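Local coordinates for uroporphyrin-III C-methyltransferase (Pseudomonas denitrificans, PDB 1S4D), which catalyses the two successive S-adenosyl-L-methionine-dependent methylations, at C-2 and C-7, that convert uroporphyrinogen III to precorrin-2 on the way to cobalamin and siroheme, at the interface of chains A and B. Coordinates in Å, arbitrary orientation; residue numbers count along the deposited sequence, not the author numbering. Chains: chain A/B, Uroporphyrin-III C-methyltransferase.

Contact 1: the interface of chains A and B. Residues chain A 110, 113-114, 117; chain B 145, 251, 254-255, 266.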
ATOM      1  N   GLY A 110       3.185  12.560  -8.230  1.00 27.53           N
ATOM      2  CA  GLY A 110       3.331  12.556  -9.675  1.00 27.81           C
ATOM      3  C   GLY A 110       3.517  13.948 -10.253  1.00 28.21           C
ATOM      4  O   GLY A 110       4.272  14.141 -11.202  1.00 27.93           O
ATOM      5  N   ALA A 113       7.131  15.183  -9.281  1.00 26.23           N
ATOM      6  CA  ALA A 113       8.140  14.500 -10.096  1.00 25.53           C
ATOM      7  C   ALA A 113       8.152  14.962 -11.552  1.00 24.91           C
ATOM      8  O   ALA A 113       9.211  15.097 -12.157  1.00 24.01           O
ATOM      9  CB  ALA A 113       7.975  12.988 -10.013  1.00 25.52           C
ATOM     10  N   LEU A 114       6.967  15.206 -12.101  1.00 24.90           N
ATOM     11  CA  LEU A 114       6.854  15.777 -13.437  1.00 24.86           C
ATOM     12  C   LEU A 114       7.615  17.104 -13.504  1.00 25.30           C
ATOM     13  O   LEU A 114       8.477  17.280 -14.374  1.00 25.68           O
ATOM     14  CB  LEU A 114       5.394  15.970 -13.832  1.00 24.64           C
ATOM     15  CG  LEU A 114       4.632  14.822 -14.501  1.00 23.42           C
ATOM     16  CD1 LEU A 114       3.183  15.267 -14.686  1.00 22.45           C
ATOM     17  CD2 LEU A 114       5.253  14.444 -15.850  1.00 23.88           C
ATOM     18  N   VAL A 117      11.528  16.526 -13.596  1.00 27.89           N
ATOM     19  CA  VAL A 117      12.151  16.151 -14.884  1.00 28.78           C
ATOM     20  C   VAL A 117      12.152  17.307 -15.893  1.00 29.59           C
ATOM     21  O   VAL A 117      13.145  17.540 -16.593  1.00 29.69           O
ATOM     22  CB  VAL A 117      11.546  14.841 -15.523  1.00 28.89           C
ATOM     23  CG1 VAL A 117      11.282  13.762 -14.456  1.00 27.82           C
ATOM     24  CG2 VAL A 117      10.282  15.125 -16.370  1.00 28.54           C
TER
ATOM     25  N   HIS B 145      -3.319  10.217  -9.982  1.00 25.13           N
ATOM     26  CA  HIS B 145      -2.810  11.454 -10.546  1.00 26.13           C
ATOM     27  C   HIS B 145      -4.007  12.330 -10.951  1.00 27.35           C
ATOM     28  O   HIS B 145      -4.802  11.935 -11.803  1.00 27.31           O
ATOM     29  CB  HIS B 145      -1.893  11.133 -11.729  1.00 26.15           C
ATOM     30  CG  HIS B 145      -1.094  12.296 -12.215  1.00 26.30           C
ATOM     31  ND1 HIS B 145      -1.425  12.995 -13.353  1.00 26.46           N
ATOM     32  CD2 HIS B 145       0.011  12.892 -11.715  1.00 26.36           C
ATOM     33  CE1 HIS B 145      -0.555  13.971 -13.535  1.00 26.85           C
ATOM     34  NE2 HIS B 145       0.324  13.932 -12.552  1.00 27.10           N
ATOM     35  N   LEU B 251       2.527   8.013 -18.119  1.00 20.70           N
ATOM     36  CA  LEU B 251       3.504   8.779 -17.360  1.00 20.81           C
ATOM     37  C   LEU B 251       4.830   8.050 -17.145  1.00 21.44           C
ATOM     38  O   LEU B 251       5.799   8.666 -16.688  1.00 22.62           O
ATOM     39  CB  LEU B 251       2.944   9.187 -16.006  1.00 20.36           C
ATOM     40  CG  LEU B 251       1.886  10.283 -15.920  1.00 19.76           C
ATOM     41  CD1 LEU B 251       1.256  10.186 -14.538  1.00 17.28           C
ATOM     42  CD2 LEU B 251       2.452  11.679 -16.184  1.00 16.42           C
ATOM     43  N   ALA B 254       7.849   9.688 -18.772  1.00 23.29           N
ATOM     44  CA  ALA B 254       8.356  10.872 -18.094  1.00 23.39           C
ATOM     45  C   ALA B 254       8.858  10.623 -16.674  1.00 23.77           C
ATOM     46  O   ALA B 254       9.597  11.440 -16.134  1.00 24.11           O
ATOM     47  CB  ALA B 254       7.303  11.943 -18.072  1.00 23.50           C
ATOM     48  N   LEU B 255       8.461   9.515 -16.061  1.00 23.88           N
ATOM     49  CA  LEU B 255       8.719   9.326 -14.642  1.00 23.78           C
ATOM     50  C   LEU B 255       9.569   8.111 -14.332  1.00 23.54           C
ATOM     51  O   LEU B 255       9.725   7.733 -13.163  1.00 23.50           O
ATOM     52  CB  LEU B 255       7.388   9.224 -13.890  1.00 24.32           C
ATOM     53  CG  LEU B 255       6.517  10.475 -13.871  1.00 24.58           C
ATOM     54  CD1 LEU B 255       5.362  10.267 -12.944  1.00 24.66           C
ATOM     55  CD2 LEU B 255       7.331  11.687 -13.452  1.00 24.97           C
ATOM     56  N   LEU B 266      12.861  11.931 -19.807  1.00 60.87           N
ATOM     57  CA  LEU B 266      11.469  12.029 -19.487  1.00 62.33           C
ATOM     58  C   LEU B 266      10.742  13.077 -20.344  1.00 63.10           C
ATOM     59  O   LEU B 266      11.250  14.186 -20.557  1.00 63.40           O
ATOM     60  CB  LEU B 266      11.345  12.327 -18.022  1.00 62.64           C
TER
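A:Leu114 drives its forked end from helix 109-117 into a groove on chain B lined by B:His145, B:Leu251, B:Ala254 and B:Leu255, part of the two-fold interface of this homodimer of the precorrin methyltransferase family. The two methyls part company here: CD1 of A:Leu114 lies 3.8 Å from NE2 of the B:His145 imidazole, while CD2 meets the B:Ala254 methyl, CB, at 3.9 Å. B:Leu251 crosses A:Leu114 at about a right angle, its CD2 touching both branches of the fork. The other methyl of B:Leu251, CD1, sits 3.9 Å above the centre of the B:His145 ring, a contact within chain B that backs one face of the imidazole. With CG anti to its own backbone N (chi1 -168°), B:His145 carries its ring to the helix, where the carbonyl carbon of A:Gly110 lies in the ring plane at the edge; lacking a CB, this glycine probably lets the ring come this close. CD2 of B:Leu255 packs against the helix backbone at N of A:Leu114 and lies 3.7 Å from CB of A:Ala113. The packing is less certain toward the helix end, where A:Val117 sets CG1 3.3 Å from the carbonyl O of B:Ala254 and both its CB and CG2 face CB of B:Leu266. That leucine is poorly ordered and its side chain is modelled no further than CB, in contrast to the interlocked leucines beside it.

Contact 2: the interface of chains A and B. Residues chain A 150-151, 176-177; chain B 153-155, 173.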
ATOM      1  N   HIS A 150     -12.976  -9.416  -3.831  1.00 25.02           N
ATOM      2  CA  HIS A 150     -11.896  -9.627  -4.791  1.00 24.89           C
ATOM      3  C   HIS A 150     -11.437  -8.334  -5.421  1.00 23.84           C
ATOM      4  O   HIS A 150     -10.473  -8.324  -6.160  1.00 24.13           O
ATOM      5  CB  HIS A 150     -12.308 -10.627  -5.849  1.00 25.24           C
ATOM      6  CG  HIS A 150     -12.387 -12.021  -5.322  1.00 29.96           C
ATOM      7  ND1 HIS A 150     -12.310 -13.136  -6.131  1.00 34.40           N
ATOM      8  CD2 HIS A 150     -12.524 -12.482  -4.054  1.00 32.90           C
ATOM      9  CE1 HIS A 150     -12.395 -14.223  -5.382  1.00 36.33           C
ATOM     10  NE2 HIS A 150     -12.518 -13.852  -4.116  1.00 35.56           N
ATOM     11  N   ALA A 151     -12.116  -7.239  -5.096  1.00 23.01           N
ATOM     12  CA  ALA A 151     -11.735  -5.912  -5.552  1.00 22.15           C
ATOM     13  C   ALA A 151     -11.814  -4.987  -4.359  1.00 21.57           C
ATOM     14  O   ALA A 151     -12.533  -5.298  -3.417  1.00 21.83           O
ATOM     15  CB  ALA A 151     -12.670  -5.448  -6.669  1.00 22.02           C
ATOM     16  N   GLY A 176     -19.705  -3.720  -8.512  1.00 21.27           N
ATOM     17  CA  GLY A 176     -18.270  -3.828  -8.731  1.00 21.01           C
ATOM     18  C   GLY A 176     -17.286  -3.786  -7.564  1.00 20.55           C
ATOM     19  O   GLY A 176     -16.327  -4.539  -7.618  1.00 20.72           O
ATOM     20  N   SER A 177     -17.484  -2.967  -6.524  1.00 20.56           N
ATOM     21  CA  SER A 177     -16.461  -2.837  -5.457  1.00 21.05           C
ATOM     22  C   SER A 177     -16.863  -3.158  -4.014  1.00 20.87           C
ATOM     23  O   SER A 177     -17.113  -2.234  -3.236  1.00 20.78           O
ATOM     24  CB  SER A 177     -15.890  -1.427  -5.437  1.00 21.18           C
ATOM     25  OG  SER A 177     -14.780  -1.324  -6.295  1.00 23.11           O
TER
ATOM     26  N   THR B 153      -8.988   1.131  -8.484  1.00 20.51           N
ATOM     27  CA  THR B 153      -9.430  -0.209  -8.099  1.00 20.33           C
ATOM     28  C   THR B 153      -8.315  -1.247  -8.137  1.00 20.75           C
ATOM     29  O   THR B 153      -7.657  -1.410  -9.164  1.00 21.02           O
ATOM     30  CB  THR B 153     -10.536  -0.649  -9.031  1.00 19.98           C
ATOM     31  OG1 THR B 153     -11.685   0.163  -8.804  1.00 19.94           O
ATOM     32  CG2 THR B 153     -11.029  -2.016  -8.665  1.00 19.52           C
ATOM     33  N   PHE B 154      -8.129  -1.981  -7.034  1.00 21.25           N
ATOM     34  CA  PHE B 154      -7.172  -3.087  -7.011  1.00 21.41           C
ATOM     35  C   PHE B 154      -7.973  -4.374  -7.141  1.00 21.63           C
ATOM     36  O   PHE B 154      -9.065  -4.448  -6.586  1.00 21.37           O
ATOM     37  CB  PHE B 154      -6.409  -3.091  -5.695  1.00 21.55           C
ATOM     38  CG  PHE B 154      -5.349  -2.035  -5.583  1.00 23.01           C
ATOM     39  CD1 PHE B 154      -4.255  -2.237  -4.780  1.00 26.89           C
ATOM     40  CD2 PHE B 154      -5.448  -0.827  -6.251  1.00 26.58           C
ATOM     41  CE1 PHE B 154      -3.276  -1.236  -4.665  1.00 29.46           C
ATOM     42  CE2 PHE B 154      -4.476   0.169  -6.141  1.00 26.01           C
ATOM     43  CZ  PHE B 154      -3.409  -0.023  -5.377  1.00 27.26           C
ATOM     44  N   LEU B 155      -7.480  -5.371  -7.884  1.00 21.81           N
ATOM     45  CA  LEU B 155      -8.191  -6.668  -7.934  1.00 22.41           C
ATOM     46  C   LEU B 155      -7.307  -7.931  -8.016  1.00 23.29           C
ATOM     47  O   LEU B 155      -6.113  -7.815  -8.283  1.00 22.92           O
ATOM     48  CB  LEU B 155      -9.368  -6.663  -8.932  1.00 21.17           C
ATOM     49  CG  LEU B 155      -9.437  -7.013 -10.439  1.00 20.85           C
ATOM     50  CD1 LEU B 155      -9.795  -5.757 -11.204  1.00 20.12           C
ATOM     51  CD2 LEU B 155      -8.250  -7.749 -11.101  1.00 16.96           C
ATOM     52  N   ILE B 173     -16.507  -2.730 -12.443  1.00 18.71           N
ATOM     53  CA  ILE B 173     -15.079  -2.517 -12.334  1.00 18.62           C
ATOM     54  C   ILE B 173     -14.569  -1.653 -13.467  1.00 18.84           C
ATOM     55  O   ILE B 173     -13.749  -0.764 -13.230  1.00 18.78           O
ATOM     56  CB  ILE B 173     -14.329  -3.877 -12.186  1.00 18.75           C
ATOM     57  CG1 ILE B 173     -13.985  -4.076 -10.708  1.00 19.02           C
ATOM     58  CG2 ILE B 173     -13.043  -3.901 -12.991  1.00 18.38           C
ATOM     59  CD1 ILE B 173     -14.298  -5.364 -10.200  1.00 18.19           C
TER
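A:Ala151 and B:Leu155 form an antiparallel beta bridge across the dimer, joining the start of strand 151-156 in chain A to the far part of the same strand in chain B of this tetrapyrrole methylase. Backbone carbonyls point at alpha carbons on both sides of the bridge: O of B:Phe154 lies 3.2 Å from CA of A:Ala151, and O of A:His150 lies 3.3 Å from CA of B:Leu155. The side chains of A:His150 and B:Phe154 take little part, so these two residues meet the partner through their main chains. The A:Ala151 methyl, CB, points at the end of B:Ile173, 3.9 Å from its CD1, with the B:Phe154 carbonyl O beside it. In B:Leu155, chi1 of 90° sets CG between the backbone N and the carbonyl carbon and turns the isobutyl end away from A:His150, leaving CB to meet the A:His150 carbonyl O at 3.4 Å and to come within 4.2 Å of CB of A:Ala151. From helix 170-176 of chain B, B:Ile173 turns the end of its CG1 arm toward chain A, where CD1 meets both the A:Ala151 methyl and the A:Gly176 carbonyl. The match is looser at A:Ser177 and B:Thr153, whose hydroxyls, OG and OG1, stand 4.3 Å apart, too far for a direct hydrogen bond. At the end of the isoleucine arm, CD1 of B:Ile173 lies 3.4 Å from the carbonyl O of A:Gly176.

The C-alpha centres of contact 1 and contact 2 lie about 26 Å apart on one two-fold interface, and no residue is common to the two sets. B:His145 of contact 1 stands on the loop a few residues before strand 151-156, which enters contact 2. Contact 1 fits a helix of one subunit against the C-terminal part and the B:His145 loop of the other; contact 2 adds strand-to-strand pairing, with helix 170-176 of B against a loop of A. Because each contact has a twin with the chains exchanged, the homodimer is held at widely spaced points, which would tend to fix the relative orientation of its subunits.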